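Local coordinates for protein pectate lyase (Bacillus subtilis, PDB 5AMV) that cleaves polygalacturonate by calcium-dependent elimination, releasing oligosaccharides with unsaturated galacturonosyl groups at their non-reducing ends, at residues R272-R284 with S301-G313. Numbering follows the deposited sequence.
Sequences RYKNIVQRAPRVR and SSSYPFSYAWGIG. With ADA (alpha-D-galactopyranuronic acid), chain B; ADA (alpha-D-galactopyranuronic acid), chain C.
Arg-282 and Val-283 pair in parallel with Gly-311 and Ile-312, through bonds from Gly-311 N to Pro-281 O and from Val-283 N to Gly-311 O, with a weak one from Gly-313 N to Val-283 O. Upstream the chains run alongside each other without regular strand pairing: Val-277 O accepts from both Ser-307 N (2.8 Å) and Tyr-308 N, each in its carbonyl plane, and Ala-280 N reaches Ala-309 O at 2.7 Å, before the cis peptide bond into Pro-281. These are neighbouring turns of the right-handed parallel beta-helix of polysaccharide lyase family 1; the paired strands continue to 247-251 on one flank and 336-338 on the other, and the groove along this side of the helix holds the galacturonate units. Val-277 CG2 lies at the edge of the Tyr-304 ring and against Pro-305 O. Tyr-308 joins the two segments beside the sugar-binding residues: with CG set between its backbone N and carbonyl carbon (chi1 71°), the ring offers one face to Gln-278 CB, 4.1 Å from the centroid, in a CH-pi contact. The phenol OH touches CG of both Arg-279 and Arg-282, and water 3 joins it to Arg-279 NE, Gln-278 OE1 and sugar B. Gln-278 NE2 bonds Asp-246 as well as O6B of sugar C. Arg-279, inferred to be an active-site residue, extends its chain so that NH2 meets O5 of sugar B at 3.0 Å. Arg-282 bends at chi2 (-148°) and lays its guanidinium edge along the carboxylate of sugar B, NE to O6B at 2.8 Å and NH2 to O6A at 2.9 Å, while Phe-339 adds a cation-pi contact; a leucine here would probably leave the carboxylate without this two-pronged grip and with less compensating charge. Away from the sugars, Pro-281 CD lies beside Trp-310 CD1.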
# COMPACT_ATOMS: atom_id res chain seq x y z
N ARG A 272 7.16 -2.36 -9.85
CA ARG A 272 6.35 -2.85 -10.95
C ARG A 272 4.88 -2.83 -10.55
O ARG A 272 4.57 -3.30 -9.46
CB ARG A 272 6.79 -4.29 -11.28
CG ARG A 272 6.06 -4.90 -12.48
CD ARG A 272 6.62 -6.31 -12.75
NE ARG A 272 5.97 -6.87 -13.94
CZ ARG A 272 6.08 -8.14 -14.31
NH1 ARG A 272 6.81 -8.99 -13.58
NH2 ARG A 272 5.49 -8.56 -15.42
N TYR A 273 4.03 -2.28 -11.43
CA TYR A 273 2.57 -2.23 -11.18
C TYR A 273 1.91 -2.88 -12.38
O TYR A 273 1.90 -2.31 -13.47
CB TYR A 273 2.06 -0.78 -11.04
CG TYR A 273 2.76 0.03 -9.94
CD1 TYR A 273 3.97 0.67 -10.17
CD2 TYR A 273 2.18 0.16 -8.66
CE1 TYR A 273 4.61 1.40 -9.18
CE2 TYR A 273 2.78 0.93 -7.68
CZ TYR A 273 4.01 1.51 -7.93
OH TYR A 273 4.67 2.23 -6.98
N LYS A 274 1.35 -4.07 -12.18
CA LYS A 274 0.74 -4.81 -13.28
C LYS A 274 -0.72 -5.10 -12.94
O LYS A 274 -1.04 -5.63 -11.87
CB LYS A 274 1.47 -6.12 -13.50
CG LYS A 274 0.79 -6.95 -14.65
CD LYS A 274 1.65 -8.11 -15.06
CE LYS A 274 0.95 -8.87 -16.15
NZ LYS A 274 1.73 -10.00 -16.76
N ASN A 275 -1.63 -4.68 -13.81
CA ASN A 275 -3.06 -4.83 -13.50
C ASN A 275 -3.41 -4.23 -12.13
O ASN A 275 -4.08 -4.83 -11.29
CB ASN A 275 -3.52 -6.29 -13.63
CG ASN A 275 -3.24 -6.85 -14.99
OD1 ASN A 275 -3.39 -6.16 -15.99
ND2 ASN A 275 -2.94 -8.14 -15.04
N ILE A 276 -2.96 -2.98 -11.98
CA ILE A 276 -3.33 -2.12 -10.89
C ILE A 276 -4.26 -1.05 -11.48
O ILE A 276 -4.01 -0.49 -12.55
CB ILE A 276 -2.08 -1.46 -10.31
CG1 ILE A 276 -1.12 -2.51 -9.67
CG2 ILE A 276 -2.45 -0.37 -9.24
CD1 ILE A 276 -1.82 -3.30 -8.49
N VAL A 277 -5.40 -0.83 -10.82
CA VAL A 277 -6.40 0.09 -11.35
C VAL A 277 -5.97 1.54 -11.17
O VAL A 277 -6.04 2.33 -12.13
CB VAL A 277 -7.83 -0.12 -10.73
CG1 VAL A 277 -8.78 0.91 -11.26
CG2 VAL A 277 -8.35 -1.51 -11.05
N GLN A 278 -5.63 1.91 -9.94
CA GLN A 278 -5.45 3.32 -9.64
C GLN A 278 -4.59 3.54 -8.40
O GLN A 278 -4.21 2.59 -7.71
CB GLN A 278 -6.84 3.95 -9.43
CG GLN A 278 -7.61 3.34 -8.25
CD GLN A 278 -9.01 3.91 -8.13
OE1 GLN A 278 -9.18 5.13 -8.21
NE2 GLN A 278 -10.00 3.05 -7.91
N ARG A 279 -4.26 4.82 -8.14
CA ARG A 279 -3.45 5.21 -6.97
C ARG A 279 -2.08 4.57 -6.95
O ARG A 279 -1.78 3.74 -6.09
CB ARG A 279 -4.19 4.96 -5.62
CG ARG A 279 -5.60 5.56 -5.65
CD ARG A 279 -6.32 5.35 -4.34
NE ARG A 279 -7.60 6.04 -4.32
CZ ARG A 279 -8.41 6.11 -3.26
NH1 ARG A 279 -8.09 5.51 -2.11
NH2 ARG A 279 -9.55 6.79 -3.34
N ALA A 280 -1.25 4.94 -7.91
CA ALA A 280 0.06 4.33 -7.98
C ALA A 280 1.23 5.29 -8.10
O ALA A 280 2.04 5.16 -9.02
CB ALA A 280 0.11 3.28 -9.10
N PRO A 281 1.34 6.29 -7.17
CA PRO A 281 0.53 6.51 -5.99
C PRO A 281 -0.50 7.65 -6.20
O PRO A 281 -0.34 8.45 -7.15
CB PRO A 281 1.56 7.00 -4.96
CG PRO A 281 2.48 7.83 -5.79
CD PRO A 281 2.53 7.18 -7.19
N ARG A 282 -1.46 7.76 -5.30
CA ARG A 282 -2.27 8.99 -5.17
C ARG A 282 -1.70 9.78 -4.01
O ARG A 282 -1.59 9.24 -2.92
CB ARG A 282 -3.72 8.65 -4.85
CG ARG A 282 -4.67 9.85 -4.93
CD ARG A 282 -5.79 9.70 -3.93
NE ARG A 282 -6.89 10.62 -4.17
CZ ARG A 282 -6.90 11.91 -3.80
NH1 ARG A 282 -5.87 12.45 -3.17
NH2 ARG A 282 -7.98 12.67 -4.03
N VAL A 283 -1.35 11.05 -4.23
CA VAL A 283 -0.62 11.81 -3.22
C VAL A 283 -1.37 13.07 -2.83
O VAL A 283 -1.92 13.75 -3.68
CB VAL A 283 0.78 12.24 -3.78
CG1 VAL A 283 1.59 13.10 -2.77
CG2 VAL A 283 1.62 10.97 -4.17
N ARG A 284 -1.42 13.34 -1.53
CA ARG A 284 -1.72 14.69 -1.04
C ARG A 284 -0.46 15.19 -0.33
O ARG A 284 0.21 14.42 0.35
CB ARG A 284 -2.89 14.68 -0.06
CG ARG A 284 -4.23 14.28 -0.65
CD ARG A 284 -5.20 14.08 0.52
NE ARG A 284 -6.57 13.85 0.06
CZ ARG A 284 -7.11 12.66 -0.14
NH1 ARG A 284 -6.43 11.53 0.10
NH2 ARG A 284 -8.37 12.57 -0.55
N SER A 301 -9.44 -4.69 -19.61
CA SER A 301 -9.45 -6.00 -18.96
C SER A 301 -10.68 -6.14 -18.06
O SER A 301 -11.19 -5.18 -17.49
CB SER A 301 -8.16 -6.27 -18.20
OG SER A 301 -7.91 -5.23 -17.28
N SER A 302 -11.20 -7.37 -18.00
CA SER A 302 -12.42 -7.59 -17.22
C SER A 302 -12.08 -7.55 -15.73
O SER A 302 -12.92 -7.20 -14.90
CB SER A 302 -13.11 -8.91 -17.60
OG SER A 302 -12.22 -10.00 -17.50
N SER A 303 -10.85 -7.91 -15.39
CA SER A 303 -10.39 -7.76 -14.03
C SER A 303 -9.31 -6.69 -13.97
O SER A 303 -8.37 -6.67 -14.79
CB SER A 303 -9.89 -9.09 -13.47
OG SER A 303 -10.93 -10.05 -13.47
N TYR A 304 -9.46 -5.80 -13.00
CA TYR A 304 -8.52 -4.71 -12.71
C TYR A 304 -8.08 -3.88 -13.95
O TYR A 304 -6.89 -3.74 -14.20
CB TYR A 304 -7.29 -5.27 -12.00
CG TYR A 304 -7.62 -5.99 -10.69
CD1 TYR A 304 -8.19 -5.30 -9.63
CD2 TYR A 304 -7.36 -7.37 -10.54
CE1 TYR A 304 -8.47 -5.96 -8.43
CE2 TYR A 304 -7.63 -8.03 -9.35
CZ TYR A 304 -8.18 -7.33 -8.30
OH TYR A 304 -8.46 -7.99 -7.10
N PRO A 305 -9.05 -3.32 -14.68
CA PRO A 305 -8.68 -2.45 -15.80
C PRO A 305 -8.00 -1.17 -15.33
O PRO A 305 -8.38 -0.58 -14.29
CB PRO A 305 -10.03 -2.13 -16.46
CG PRO A 305 -11.05 -2.24 -15.28
CD PRO A 305 -10.52 -3.47 -14.55
N PHE A 306 -6.99 -0.75 -16.07
CA PHE A 306 -6.24 0.44 -15.70
C PHE A 306 -7.10 1.68 -15.76
O PHE A 306 -7.81 1.90 -16.76
CB PHE A 306 -5.10 0.61 -16.73
CG PHE A 306 -4.22 1.83 -16.48
CD1 PHE A 306 -4.55 3.05 -17.06
CD2 PHE A 306 -3.05 1.73 -15.70
CE1 PHE A 306 -3.76 4.20 -16.83
CE2 PHE A 306 -2.25 2.86 -15.49
CZ PHE A 306 -2.62 4.10 -16.04
N SER A 307 -6.99 2.54 -14.73
CA SER A 307 -7.65 3.84 -14.73
C SER A 307 -6.59 4.96 -14.83
O SER A 307 -6.59 5.76 -15.77
CB SER A 307 -8.51 3.99 -13.46
OG SER A 307 -9.32 5.14 -13.47
N TYR A 308 -5.70 5.02 -13.85
CA TYR A 308 -4.61 6.00 -13.90
C TYR A 308 -3.43 5.52 -13.08
O TYR A 308 -3.62 4.64 -12.23
CB TYR A 308 -5.08 7.39 -13.43
CG TYR A 308 -5.37 7.52 -11.93
CD1 TYR A 308 -4.33 7.82 -11.04
CD2 TYR A 308 -6.69 7.36 -11.40
CE1 TYR A 308 -4.58 7.94 -9.64
CE2 TYR A 308 -6.95 7.49 -10.01
CZ TYR A 308 -5.89 7.82 -9.17
OH TYR A 308 -6.10 8.01 -7.80
N ALA A 309 -2.25 6.09 -13.32
CA ALA A 309 -1.07 5.78 -12.52
C ALA A 309 -0.91 6.77 -11.36
O ALA A 309 -1.10 6.41 -10.18
CB ALA A 309 0.20 5.76 -13.40
N TRP A 310 -0.60 8.03 -11.68
CA TRP A 310 -0.32 9.04 -10.63
C TRP A 310 -1.55 9.86 -10.29
O TRP A 310 -2.23 10.36 -11.18
CB TRP A 310 0.86 9.96 -10.99
CG TRP A 310 2.03 9.22 -11.41
CD1 TRP A 310 2.46 7.98 -10.93
CD2 TRP A 310 2.98 9.61 -12.43
NE1 TRP A 310 3.59 7.58 -11.62
CE2 TRP A 310 3.94 8.55 -12.53
CE3 TRP A 310 3.09 10.73 -13.29
CZ2 TRP A 310 5.00 8.58 -13.43
CZ3 TRP A 310 4.19 10.75 -14.20
CH2 TRP A 310 5.11 9.67 -14.27
N GLY A 311 -1.85 10.01 -9.01
CA GLY A 311 -3.04 10.78 -8.62
C GLY A 311 -2.54 12.08 -8.04
O GLY A 311 -1.87 12.10 -7.00
N ILE A 312 -2.84 13.18 -8.75
CA ILE A 312 -2.36 14.50 -8.34
C ILE A 312 -3.37 15.11 -7.38
O ILE A 312 -4.34 15.75 -7.81
CB ILE A 312 -2.16 15.42 -9.59
CG1 ILE A 312 -1.42 14.69 -10.73
CG2 ILE A 312 -1.42 16.70 -9.19
CD1 ILE A 312 -0.13 13.95 -10.32
N GLY A 313 -3.17 14.86 -6.09
CA GLY A 313 -4.09 15.27 -5.01
C GLY A 313 -3.73 16.67 -4.51
O GLY A 313 -2.71 17.23 -4.92
C1 ADA B . -12.20 6.85 -5.76
C2 ADA B . -13.16 6.98 -4.56
C3 ADA B . -13.63 8.43 -4.41
C4 ADA B . -12.45 9.38 -4.26
C5 ADA B . -11.53 9.22 -5.47
C6 ADA B . -10.26 9.98 -5.17
O2 ADA B . -14.32 6.19 -4.85
O3 ADA B . -14.45 8.56 -3.24
O4 ADA B . -11.72 9.00 -3.08
O5 ADA B . -11.16 7.83 -5.67
O6B ADA B . -9.18 9.32 -5.19
O6A ADA B . -10.29 11.22 -4.88
C1 ADA C . -14.59 7.60 -9.97
C2 ADA C . -13.65 8.64 -9.37
C3 ADA C . -12.28 7.99 -9.09
C4 ADA C . -12.45 6.78 -8.16
C5 ADA C . -13.48 5.82 -8.79
C6 ADA C . -13.71 4.58 -7.97
O2 ADA C . -13.52 9.77 -10.25
O3 ADA C . -11.36 8.96 -8.58
O4 ADA C . -12.85 7.24 -6.86
O5 ADA C . -14.73 6.50 -9.07
O6B ADA C . -12.73 3.90 -7.52
O6A ADA C . -14.92 4.26 -7.79
O HOH W 1 -4.96 -3.79 -16.24
O HOH W 2 -2.57 2.05 -11.90
O HOH W 3 -8.36 7.35 -6.82
O HOH W 4 -10.18 5.65 -11.03